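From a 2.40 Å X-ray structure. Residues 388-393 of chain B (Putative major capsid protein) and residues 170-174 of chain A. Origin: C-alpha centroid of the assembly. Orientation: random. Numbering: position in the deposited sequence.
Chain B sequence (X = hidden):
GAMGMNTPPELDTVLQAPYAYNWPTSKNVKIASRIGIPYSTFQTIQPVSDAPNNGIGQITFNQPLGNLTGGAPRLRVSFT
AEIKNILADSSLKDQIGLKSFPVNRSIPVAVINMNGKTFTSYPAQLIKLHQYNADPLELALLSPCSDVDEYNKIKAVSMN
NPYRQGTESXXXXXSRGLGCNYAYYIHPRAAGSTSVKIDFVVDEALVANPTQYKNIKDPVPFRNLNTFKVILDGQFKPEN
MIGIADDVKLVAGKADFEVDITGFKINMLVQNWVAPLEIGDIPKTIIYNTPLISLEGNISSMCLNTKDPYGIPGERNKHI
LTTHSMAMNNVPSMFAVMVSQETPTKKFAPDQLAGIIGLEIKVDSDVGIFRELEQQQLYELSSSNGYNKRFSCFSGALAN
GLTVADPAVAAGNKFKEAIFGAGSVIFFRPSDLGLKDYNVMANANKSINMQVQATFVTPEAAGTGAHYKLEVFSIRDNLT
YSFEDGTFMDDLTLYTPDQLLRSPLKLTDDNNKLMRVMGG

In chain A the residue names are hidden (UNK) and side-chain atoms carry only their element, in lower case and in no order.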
ATOM      1  N   ASN B 388     -10.958   8.203  -4.828  1.00 23.13           N
ATOM      2  CA  ASN B 388     -10.011   7.388  -4.044  1.00 23.16           C
ATOM      3  C   ASN B 388     -10.631   6.199  -3.291  1.00 23.32           C
ATOM      4  O   ASN B 388      -9.969   5.593  -2.447  1.00 23.36           O
ATOM      5  CB  ASN B 388      -9.237   8.297  -3.063  1.00 23.04           C
ATOM      6  CG  ASN B 388     -10.137   8.974  -2.035  1.00 23.09           C
ATOM      7  OD1 ASN B 388     -11.348   8.742  -1.994  1.00 22.80           O
ATOM      8  ND2 ASN B 388      -9.545   9.828  -1.207  1.00 22.98           N
ATOM      9  N   LYS B 389     -11.888   5.867  -3.591  1.00 23.54           N
ATOM     10  CA  LYS B 389     -12.575   4.739  -2.948  1.00 23.65           C
ATOM     11  C   LYS B 389     -12.917   3.641  -3.952  1.00 23.53           C
ATOM     12  O   LYS B 389     -12.769   3.816  -5.163  1.00 23.40           O
ATOM     13  CB  LYS B 389     -13.831   5.221  -2.219  1.00 23.80           C
ATOM     14  CG  LYS B 389     -13.591   6.441  -1.340  1.00 23.97           C
ATOM     15  CD  LYS B 389     -14.616   6.569  -0.224  1.00 24.23           C
ATOM     16  CE  LYS B 389     -14.335   5.626   0.940  1.00 24.46           C
ATOM     17  NZ  LYS B 389     -12.997   5.847   1.566  1.00 24.74           N
ATOM     18  N   ARG B 390     -13.371   2.509  -3.426  1.00 23.87           N
ATOM     19  CA  ARG B 390     -13.645   1.306  -4.216  1.00 24.22           C
ATOM     20  C   ARG B 390     -15.075   1.267  -4.754  1.00 23.73           C
ATOM     21  O   ARG B 390     -15.929   2.038  -4.317  1.00 23.91           O
ATOM     22  CB  ARG B 390     -13.360   0.078  -3.360  1.00 24.96           C
ATOM     23  CG  ARG B 390     -11.899  -0.019  -2.943  1.00 25.88           C
ATOM     24  CD  ARG B 390     -11.720  -0.600  -1.552  1.00 26.84           C
ATOM     25  NE  ARG B 390     -10.303  -0.689  -1.199  1.00 27.73           N
ATOM     26  CZ  ARG B 390      -9.526   0.330  -0.822  1.00 28.36           C
ATOM     27  NH1 ARG B 390     -10.003   1.574  -0.727  1.00 28.94           N
ATOM     28  NH2 ARG B 390      -8.246   0.101  -0.535  1.00 28.27           N
ATOM     29  N   PHE B 391     -15.320   0.360  -5.701  1.00 23.25           N
ATOM     30  CA  PHE B 391     -16.627   0.250  -6.369  1.00 22.80           C
ATOM     31  C   PHE B 391     -17.762  -0.144  -5.421  1.00 22.38           C
ATOM     32  O   PHE B 391     -18.876   0.370  -5.545  1.00 22.28           O
ATOM     33  CB  PHE B 391     -16.567  -0.737  -7.544  1.00 22.87           C
ATOM     34  CG  PHE B 391     -17.852  -0.815  -8.335  1.00 22.84           C
ATOM     35  CD1 PHE B 391     -18.132   0.121  -9.328  1.00 22.84           C
ATOM     36  CD2 PHE B 391     -18.790  -1.814  -8.076  1.00 22.78           C
ATOM     37  CE1 PHE B 391     -19.317   0.058 -10.051  1.00 22.97           C
ATOM     38  CE2 PHE B 391     -19.977  -1.881  -8.794  1.00 22.91           C
ATOM     39  CZ  PHE B 391     -20.241  -0.944  -9.784  1.00 22.96           C
ATOM     40  N   SER B 392     -17.480  -1.055  -4.492  1.00 21.95           N
ATOM     41  CA  SER B 392     -18.447  -1.460  -3.468  1.00 21.68           C
ATOM     42  C   SER B 392     -19.067  -0.256  -2.754  1.00 21.84           C
ATOM     43  O   SER B 392     -20.269  -0.246  -2.481  1.00 22.26           O
ATOM     44  CB  SER B 392     -17.778  -2.384  -2.452  1.00 21.63           C
ATOM     45  OG  SER B 392     -18.699  -2.833  -1.475  1.00 21.37           O
ATOM     46  N   CYS B 393     -18.241   0.752  -2.473  1.00 21.61           N
ATOM     47  CA  CYS B 393     -18.690   2.017  -1.895  1.00 21.34           C
ATOM     48  C   CYS B 393     -19.426   2.888  -2.919  1.00 21.17           C
ATOM     49  O   CYS B 393     -20.590   3.241  -2.714  1.00 20.88           O
ATOM     50  CB  CYS B 393     -17.486   2.774  -1.326  1.00 21.33           C
ATOM     51  SG  CYS B 393     -17.842   4.438  -0.727  1.00 21.43           S
TER
ATOM     52  N   UNK A 170     -11.227  -7.010   4.186  1.00 24.47           N
ATOM     53  CA  UNK A 170     -10.205  -6.021   4.556  1.00 24.70           C
ATOM     54  C   UNK A 170     -10.002  -4.996   3.438  1.00 24.79           C
ATOM     55  O   UNK A 170      -9.736  -3.819   3.697  1.00 24.47           O
ATOM     56  c   UNK A 170      -8.945  -7.529   6.142  1.00 24.45           C
ATOM     57  c   UNK A 170      -8.852  -6.694   4.869  1.00 24.59           C
ATOM     58  o   UNK A 170      -8.467  -7.538   3.777  1.00 24.67           O
ATOM     59  N   UNK A 171     -10.133  -5.469   2.201  1.00 25.03           N
ATOM     60  CA  UNK A 171     -10.094  -4.632   1.010  1.00 25.29           C
ATOM     61  C   UNK A 171     -11.086  -5.236   0.011  1.00 25.31           C
ATOM     62  O   UNK A 171     -10.842  -6.313  -0.530  1.00 25.59           O
ATOM     63  c   UNK A 171      -8.667  -4.611   0.448  1.00 25.30           C
ATOM     64  c   UNK A 171      -8.473  -3.595  -0.667  1.00 25.47           C
ATOM     65  o   UNK A 171      -9.464  -3.139  -1.279  1.00 25.28           O
ATOM     66  o   UNK A 171      -7.304  -3.258  -0.942  1.00 26.07           O
ATOM     67  N   UNK A 172     -12.203  -4.549  -0.218  1.00 25.74           N
ATOM     68  CA  UNK A 172     -13.245  -5.051  -1.119  1.00 26.06           C
ATOM     69  C   UNK A 172     -12.782  -5.169  -2.578  1.00 26.53           C
ATOM     70  O   UNK A 172     -13.316  -5.986  -3.329  1.00 26.47           O
ATOM     71  c   UNK A 172     -14.500  -4.181  -1.031  1.00 25.97           C
ATOM     72  o   UNK A 172     -14.294  -2.916  -1.629  1.00 26.25           O
ATOM     73  N   UNK A 173     -11.799  -4.356  -2.969  1.00 27.00           N
ATOM     74  CA  UNK A 173     -11.156  -4.482  -4.275  1.00 27.34           C
ATOM     75  C   UNK A 173     -10.433  -5.825  -4.431  1.00 27.41           C
ATOM     76  O   UNK A 173     -10.479  -6.427  -5.504  1.00 26.62           O
ATOM     77  n   UNK A 173      -9.303  -0.857  -6.263  1.00 28.40           N
ATOM     78  c   UNK A 173      -9.102   0.225  -5.503  1.00 28.78           C
ATOM     79  c   UNK A 173     -10.169  -3.338  -4.522  1.00 27.70           C
ATOM     80  c   UNK A 173      -9.641  -3.274  -5.951  1.00 27.90           C
ATOM     81  c   UNK A 173      -8.634  -2.152  -6.133  1.00 28.02           C
ATOM     82  n   UNK A 173      -9.802   1.327  -5.760  1.00 28.73           N
ATOM     83  n   UNK A 173      -8.219   0.242  -4.501  1.00 29.16           N
ATOM     84  N   UNK A 174      -9.780  -6.282  -3.358  1.00 27.68           N
ATOM     85  CA  UNK A 174      -9.063  -7.567  -3.346  1.00 28.38           C
ATOM     86  C   UNK A 174      -9.904  -8.725  -2.840  1.00 27.67           C
ATOM     87  O   UNK A 174      -9.379  -9.669  -2.250  1.00 27.91           O
ATOM     88  c   UNK A 174      -7.795  -7.423  -2.494  1.00 29.60           C
ATOM     89  c   UNK A 174      -6.880  -6.278  -2.935  1.00 31.08           C
ATOM     90 se   UNK A 174      -6.289  -6.517  -4.802  1.00 33.09          SE
ATOM     91  c   UNK A 174      -4.971  -7.951  -4.504  1.00 32.97           C
TER
HETATM   92  O   HOH W   1     -15.131  -2.790  -4.244  1.00 15.31           O

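Position 170 carries three side-chain atoms: a first carbon that branches into one oxygen and one more carbon. Its atoms touch nothing on chain B. A beta-branched side chain with a hydroxyl and a methyl is threonine, and this contact places no visible demand on Thr170(A).

At position 171 there are two carbons, the second bearing two oxygens. One of these oxygens lies 2.6 Å from NE of Arg390(B), near the plane of the guanidinium and at its edge. A carboxylate on so short a stem is aspartate, and the oxygen is OD1 of Asp171(A). The bond from NE is nearly straight, with an angle of 170° at the hydrogen, and it doubles as a salt bridge. Although the CA-to-CB bond points sideways, the t rotamer brings the carboxylate nearer to chain B, where its negative charge suits the arginine.

Position 172 has one carbon and then one oxygen; the oxygen lies 3.5 Å from CD of Arg390(B) and 3.6 Å from CB of Ser392(B). This is serine, and the oxygen is OG of Ser172(A). Its CB points toward chain B, and the side chain adopts the p rotamer. A side chain this small fits closely here and still offers a polar atom: OG lies 2.7 Å from the O atom of water 1, and that water O accepts a hydrogen bond from N of Ser392(B) at 2.9 Å.

Position 173 shows three carbons, a nitrogen, and a carbon carrying two further nitrogens. One of the terminal nitrogens lies 3.8 Å from CG of Arg390(B), which sits over one face of the group. This is a guanidinium, hence arginine, and that nitrogen is NH1 of Arg173(A). Such a flat group can lie against aliphatic carbon while its nitrogens bond at the edges, and NH1 is indeed hydrogen-bonded elsewhere in the structure. The backbone N of Arg173(A) also makes a weak 3.1 Å hydrogen bond to OD1 of Asp171(A).

Position 174 is an unbranched chain of two carbons, selenium and a carbon, its end leading away from chain B and making no contact there: selenomethionine, Met174(A).

The contact centres on Arg390(B), at the N-cap position before its helix. Asp171(A) receives its NE, while NH2 of Arg173(A) lies over one face of its guanidinium, 4.0 Å from NH2 of Arg390(B). These like charges should repel, but the carboxylate supplies opposite charge beside them. Ser172(A) packs alongside, and the water extends the contact to the backbone of Ser392(B). Altogether 266 Å² is buried, counting both sides.

Chain A 170-174: TDSRM
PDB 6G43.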